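Local coordinates for tubulin binding cofactor C (Leishmania major, PDB 5AJ8), which probably acts, through a C-terminal domain represented by this chain, in the chaperone-assisted folding of tubulin, at residues G10-S24 against T165-S177. The protein carries 1 engineered substitution. Numbering follows the deposited sequence.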
loop_
_atom_site.group_PDB
_atom_site.type_symbol
_atom_site.label_atom_id
_atom_site.label_comp_id
_atom_site.label_asym_id
_atom_site.label_seq_id
_atom_site.Cartn_x
_atom_site.Cartn_y
_atom_site.Cartn_z
ATOM N N GLY A 10 -13.122 7.155 7.146
ATOM C CA GLY A 10 -11.678 7.494 7.318
ATOM C C GLY A 10 -11.084 6.795 8.530
ATOM O O GLY A 10 -11.004 7.387 9.605
ATOM N N ASN A 11 -10.676 5.536 8.354
ATOM C CA ASN A 11 -10.115 4.735 9.449
ATOM C C ASN A 11 -8.668 5.095 9.743
ATOM O O ASN A 11 -7.855 5.185 8.829
ATOM C CB ASN A 11 -10.211 3.245 9.120
ATOM C CG ASN A 11 -11.638 2.724 9.176
ATOM O OD1 ASN A 11 -12.430 3.084 10.059
ATOM N ND2 ASN A 11 -11.967 1.852 8.238
ATOM N N VAL A 12 -8.358 5.305 11.017
ATOM C CA VAL A 12 -7.007 5.646 11.459
ATOM C C VAL A 12 -6.382 4.425 12.151
ATOM O O VAL A 12 -7.035 3.798 12.998
ATOM C CB VAL A 12 -7.019 6.819 12.446
ATOM C CG1 VAL A 12 -5.606 7.138 12.929
ATOM C CG2 VAL A 12 -7.663 8.049 11.821
ATOM N N TYR A 13 -5.139 4.109 11.802
ATOM C CA TYR A 13 -4.414 2.965 12.360
ATOM C C TYR A 13 -3.044 3.398 12.870
ATOM O O TYR A 13 -2.526 4.430 12.475
ATOM C CB TYR A 13 -4.172 1.885 11.317
ATOM C CG TYR A 13 -5.435 1.273 10.764
ATOM C CD1 TYR A 13 -6.082 1.867 9.683
ATOM C CD2 TYR A 13 -5.987 0.134 11.324
ATOM C CE1 TYR A 13 -7.244 1.332 9.163
ATOM C CE2 TYR A 13 -7.158 -0.418 10.810
ATOM C CZ TYR A 13 -7.790 0.192 9.736
ATOM O OH TYR A 13 -8.935 -0.331 9.200
ATOM N N GLY A 14 -2.475 2.570 13.731
ATOM C CA GLY A 14 -1.232 2.864 14.436
ATOM C C GLY A 14 -1.408 3.913 15.526
ATOM O O GLY A 14 -2.528 4.396 15.766
ATOM N N PRO A 15 -0.307 4.278 16.202
ATOM C CA PRO A 15 1.031 3.733 16.037
ATOM C C PRO A 15 1.144 2.322 16.572
ATOM O O PRO A 15 0.401 1.929 17.458
ATOM C CB PRO A 15 1.914 4.691 16.856
ATOM C CG PRO A 15 0.994 5.340 17.809
ATOM C CD PRO A 15 -0.304 5.468 17.064
ATOM N N SER A 16 2.079 1.584 16.002
ATOM C CA SER A 16 2.284 0.190 16.293
ATOM C C SER A 16 3.676 -0.219 15.813
ATOM O O SER A 16 4.116 0.226 14.760
ATOM C CB SER A 16 1.220 -0.623 15.563
ATOM O OG SER A 16 1.369 -1.998 15.827
ATOM N N THR A 17 4.356 -1.063 16.581
ATOM C CA THR A 17 5.709 -1.506 16.260
ATOM C C THR A 17 5.813 -3.022 16.376
ATOM O O THR A 17 5.391 -3.591 17.373
ATOM C CB THR A 17 6.754 -0.848 17.203
ATOM O OG1 THR A 17 6.811 0.561 16.948
ATOM C CG2 THR A 17 8.153 -1.427 16.991
ATOM N N GLY A 18 6.372 -3.669 15.361
ATOM C CA GLY A 18 6.753 -5.072 15.457
ATOM C C GLY A 18 5.657 -6.109 15.283
ATOM O O GLY A 18 5.925 -7.292 15.475
ATOM N N THR A 19 4.437 -5.677 14.942
ATOM C CA THR A 19 3.263 -6.547 14.793
ATOM C C THR A 19 2.677 -6.315 13.399
ATOM O O THR A 19 2.329 -5.176 13.052
ATOM C CB THR A 19 2.137 -6.211 15.809
ATOM O OG1 THR A 19 2.642 -6.253 17.141
ATOM C CG2 THR A 19 0.964 -7.207 15.714
ATOM N N ASP A 20 2.540 -7.386 12.619
ATOM C CA ASP A 20 1.903 -7.296 11.324
ATOM C C ASP A 20 0.469 -6.770 11.431
ATOM O O ASP A 20 -0.264 -7.156 12.335
ATOM C CB ASP A 20 1.981 -8.634 10.594
ATOM C CG ASP A 20 3.427 -8.984 10.167
ATOM O OD1 ASP A 20 4.376 -8.197 10.486
ATOM O OD2 ASP A 20 3.610 -10.039 9.510
ATOM N N LEU A 21 0.099 -5.836 10.552
ATOM C CA LEU A 21 -1.242 -5.201 10.582
ATOM C C LEU A 21 -2.113 -5.656 9.403
ATOM O O LEU A 21 -1.605 -5.854 8.292
ATOM C CB LEU A 21 -1.126 -3.683 10.562
ATOM C CG LEU A 21 -0.279 -3.042 11.660
ATOM C CD1 LEU A 21 -0.368 -1.533 11.497
ATOM C CD2 LEU A 21 -0.747 -3.470 13.045
ATOM N N PHE A 22 -3.408 -5.818 9.662
ATOM C CA PHE A 22 -4.374 -6.254 8.661
ATOM C C PHE A 22 -5.467 -5.186 8.540
ATOM O O PHE A 22 -6.296 -5.033 9.416
ATOM C CB PHE A 22 -4.931 -7.628 9.026
ATOM C CG PHE A 22 -3.865 -8.701 9.087
ATOM C CD1 PHE A 22 -3.291 -9.181 7.929
ATOM C CD2 PHE A 22 -3.409 -9.194 10.299
ATOM C CE1 PHE A 22 -2.306 -10.147 7.966
ATOM C CE2 PHE A 22 -2.395 -10.165 10.354
ATOM C CZ PHE A 22 -1.850 -10.645 9.183
ATOM N N ILE A 23 -5.414 -4.411 7.466
ATOM C CA ILE A 23 -6.289 -3.254 7.274
ATOM C C ILE A 23 -7.420 -3.673 6.346
ATOM O O ILE A 23 -7.179 -3.995 5.181
ATOM C CB ILE A 23 -5.478 -2.079 6.705
ATOM C CG1 ILE A 23 -4.407 -1.736 7.789
ATOM C CG2 ILE A 23 -6.374 -0.892 6.316
ATOM C CD1 ILE A 23 -3.683 -0.423 7.641
ATOM N N SER A 24 -8.641 -3.696 6.847
ATOM C CA SER A 24 -9.768 -4.157 6.005
ATOM C C SER A 24 -10.167 -3.080 4.980
ATOM O O SER A 24 -9.657 -1.957 5.004
ATOM C CB SER A 24 -10.971 -4.615 6.856
ATOM O OG SER A 24 -11.870 -5.405 6.088
ATOM N N THR A 165 2.847 -14.899 1.233
ATOM C CA THR A 165 1.744 -15.851 1.220
ATOM C C THR A 165 0.820 -15.648 2.404
ATOM O O THR A 165 -0.118 -16.395 2.574
ATOM C CB THR A 165 2.247 -17.301 1.212
ATOM O OG1 THR A 165 3.067 -17.531 2.360
ATOM C CG2 THR A 165 3.063 -17.596 -0.077
ATOM N N THR A 166 1.054 -14.601 3.194
ATOM C CA THR A 166 0.261 -14.342 4.395
ATOM C C THR A 166 -1.234 -14.176 4.077
ATOM O O THR A 166 -1.600 -13.376 3.226
ATOM C CB THR A 166 0.768 -13.090 5.156
ATOM O OG1 THR A 166 2.119 -13.313 5.608
ATOM C CG2 THR A 166 -0.087 -12.821 6.367
ATOM N N VAL A 167 -2.083 -14.944 4.766
ATOM C CA VAL A 167 -3.527 -14.789 4.677
ATOM C C VAL A 167 -3.989 -13.596 5.539
ATOM O O VAL A 167 -3.480 -13.384 6.646
ATOM C CB VAL A 167 -4.260 -16.080 5.107
ATOM C CG1 VAL A 167 -5.777 -15.897 5.012
ATOM C CG2 VAL A 167 -3.800 -17.256 4.238
ATOM N N PHE A 168 -4.922 -12.807 5.013
ATOM C CA PHE A 168 -5.466 -11.670 5.740
ATOM C C PHE A 168 -6.246 -12.134 6.959
ATOM O O PHE A 168 -7.133 -13.006 6.863
ATOM C CB PHE A 168 -6.399 -10.830 4.854
ATOM C CG PHE A 168 -6.980 -9.612 5.555
ATOM C CD1 PHE A 168 -8.157 -9.701 6.267
ATOM C CD2 PHE A 168 -6.344 -8.389 5.489
ATOM C CE1 PHE A 168 -8.680 -8.598 6.917
ATOM C CE2 PHE A 168 -6.861 -7.275 6.127
ATOM C CZ PHE A 168 -8.031 -7.376 6.856
ATOM N N GLY A 169 -5.926 -11.546 8.106
ATOM C CA GLY A 169 -6.844 -11.551 9.231
ATOM C C GLY A 169 -6.221 -12.065 10.495
ATOM O O GLY A 169 -5.154 -12.674 10.450
ATOM N N PRO A 170 -6.866 -11.794 11.641
ATOM C CA PRO A 170 -8.086 -10.990 11.748
ATOM C C PRO A 170 -7.795 -9.499 11.584
ATOM O O PRO A 170 -6.671 -9.041 11.843
ATOM C CB PRO A 170 -8.597 -11.289 13.170
ATOM C CG PRO A 170 -7.561 -12.143 13.834
ATOM C CD PRO A 170 -6.344 -12.182 12.959
ATOM N N ALA A 171 -8.806 -8.743 11.168
ATOM C CA ALA A 171 -8.612 -7.316 10.867
ATOM C C ALA A 171 -8.102 -6.586 12.095
ATOM O O ALA A 171 -8.581 -6.827 13.196
ATOM C CB ALA A 171 -9.902 -6.683 10.385
ATOM N N THR A 172 -7.110 -5.719 11.904
ATOM C CA THR A 172 -6.656 -4.811 12.947
ATOM C C THR A 172 -7.772 -3.810 13.232
ATOM O O THR A 172 -8.369 -3.239 12.312
ATOM C CB THR A 172 -5.387 -4.048 12.511
ATOM O OG1 THR A 172 -4.353 -4.971 12.157
ATOM C CG2 THR A 172 -4.889 -3.136 13.609
ATOM N N LEU A 173 -8.057 -3.594 14.506
ATOM C CA LEU A 173 -9.103 -2.656 14.912
ATOM C C LEU A 173 -8.575 -1.230 14.735
ATOM O O LEU A 173 -7.485 -0.920 15.205
ATOM C CB LEU A 173 -9.477 -2.908 16.380
ATOM C CG LEU A 173 -10.493 -1.989 17.075
ATOM C CD1 LEU A 173 -11.886 -2.105 16.464
ATOM C CD2 LEU A 173 -10.538 -2.289 18.577
ATOM N N PRO A 174 -9.331 -0.361 14.043
ATOM C CA PRO A 174 -8.867 1.030 13.905
ATOM C C PRO A 174 -8.730 1.715 15.255
ATOM O O PRO A 174 -9.483 1.412 16.184
ATOM C CB PRO A 174 -9.970 1.711 13.078
ATOM C CG PRO A 174 -10.772 0.607 12.479
ATOM C CD PRO A 174 -10.599 -0.606 13.340
ATOM N N SER A 175 -7.748 2.607 15.355
ATOM C CA SER A 175 -7.541 3.440 16.543
ATOM C C SER A 175 -8.668 4.462 16.700
ATOM O O SER A 175 -9.087 4.779 17.819
ATOM C CB SER A 175 -6.193 4.161 16.441
ATOM O OG SER A 175 -5.165 3.259 16.062
ATOM N N SER A 176 -9.161 4.966 15.577
ATOM C CA SER A 176 -10.321 5.843 15.576
ATOM C C SER A 176 -10.989 5.855 14.213
ATOM O O SER A 176 -10.518 5.201 13.283
ATOM C CB SER A 176 -9.933 7.265 16.017
ATOM O OG SER A 176 -9.242 7.995 15.020
ATOM N N SER A 177 -12.099 6.585 14.116
ATOM C CA SER A 177 -12.809 6.788 12.847
ATOM C C SER A 177 -13.747 7.993 12.926
ATOM O O SER A 177 -13.377 9.044 13.450
ATOM C CB SER A 177 -13.605 5.543 12.466
ATOM O OG SER A 177 -14.388 5.792 11.313
HETATM O O HOH W 1 -9.108 -2.727 9.728
HETATM O O HOH W 2 -2.884 -6.599 13.934
#
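Phe22 lays its ring against the chain at Phe168 and Gly169, at the end of a right-handed parallel beta-helix, the fold of the cofactor C C-terminal domain. Residues 10-24 supply its first coil, with strands 11-17 and 21-23 each at the edge of a parallel sheet; the C-terminal tail, 165-177, packs along that coil, against these two outermost strands. The two phenylalanines form a T-shaped pair: the edge of Phe22 points at the face of Phe168, with planes at 77° and centroids 5.6 Å apart. The same Phe168 face receives Phe22 CB, 3.9 Å from the ring centroid, in a CH-pi contact. The extended chi1 of Phe168 (-179°) carries the ring away from its own N to the backbone of Ile23 and Ser24, its CZ 3.7 Å from Ser24 N; Leu42 also touches it. Gly169 suits its place, since its backbone angles disfavour a side chain and its N sits over one face of the Phe22 ring, 3.5 Å from CD1.

Thr172 takes up the edge of strand 21-23 with both backbone and side chain. Its N donates to Phe22 O, and its OG1 accepts the N-H of Phe22 at 2.8 Å from N, nearly straight at 169°; a threonine thus meets the strand's polar edge while its CG2 lies near the Leu21 and Tyr13 side chains. Tyr13 stands between Ile23 CD1 on one face and Pro174 CB on the other, its OH on a water that also links Ser24 N and Thr172 O.

Beyond Pro174 the tail makes a classic beta bulge, two serines, Ser175 and Ser176, set against the single residue Val12: Val12 N bonds to Ser176 O and Ser175 N to Val12 O. Small and polar, Ser175 reaches past the bulge to the loop just after strand 11-13, its OG donating to Gly14 O at 2.9 Å.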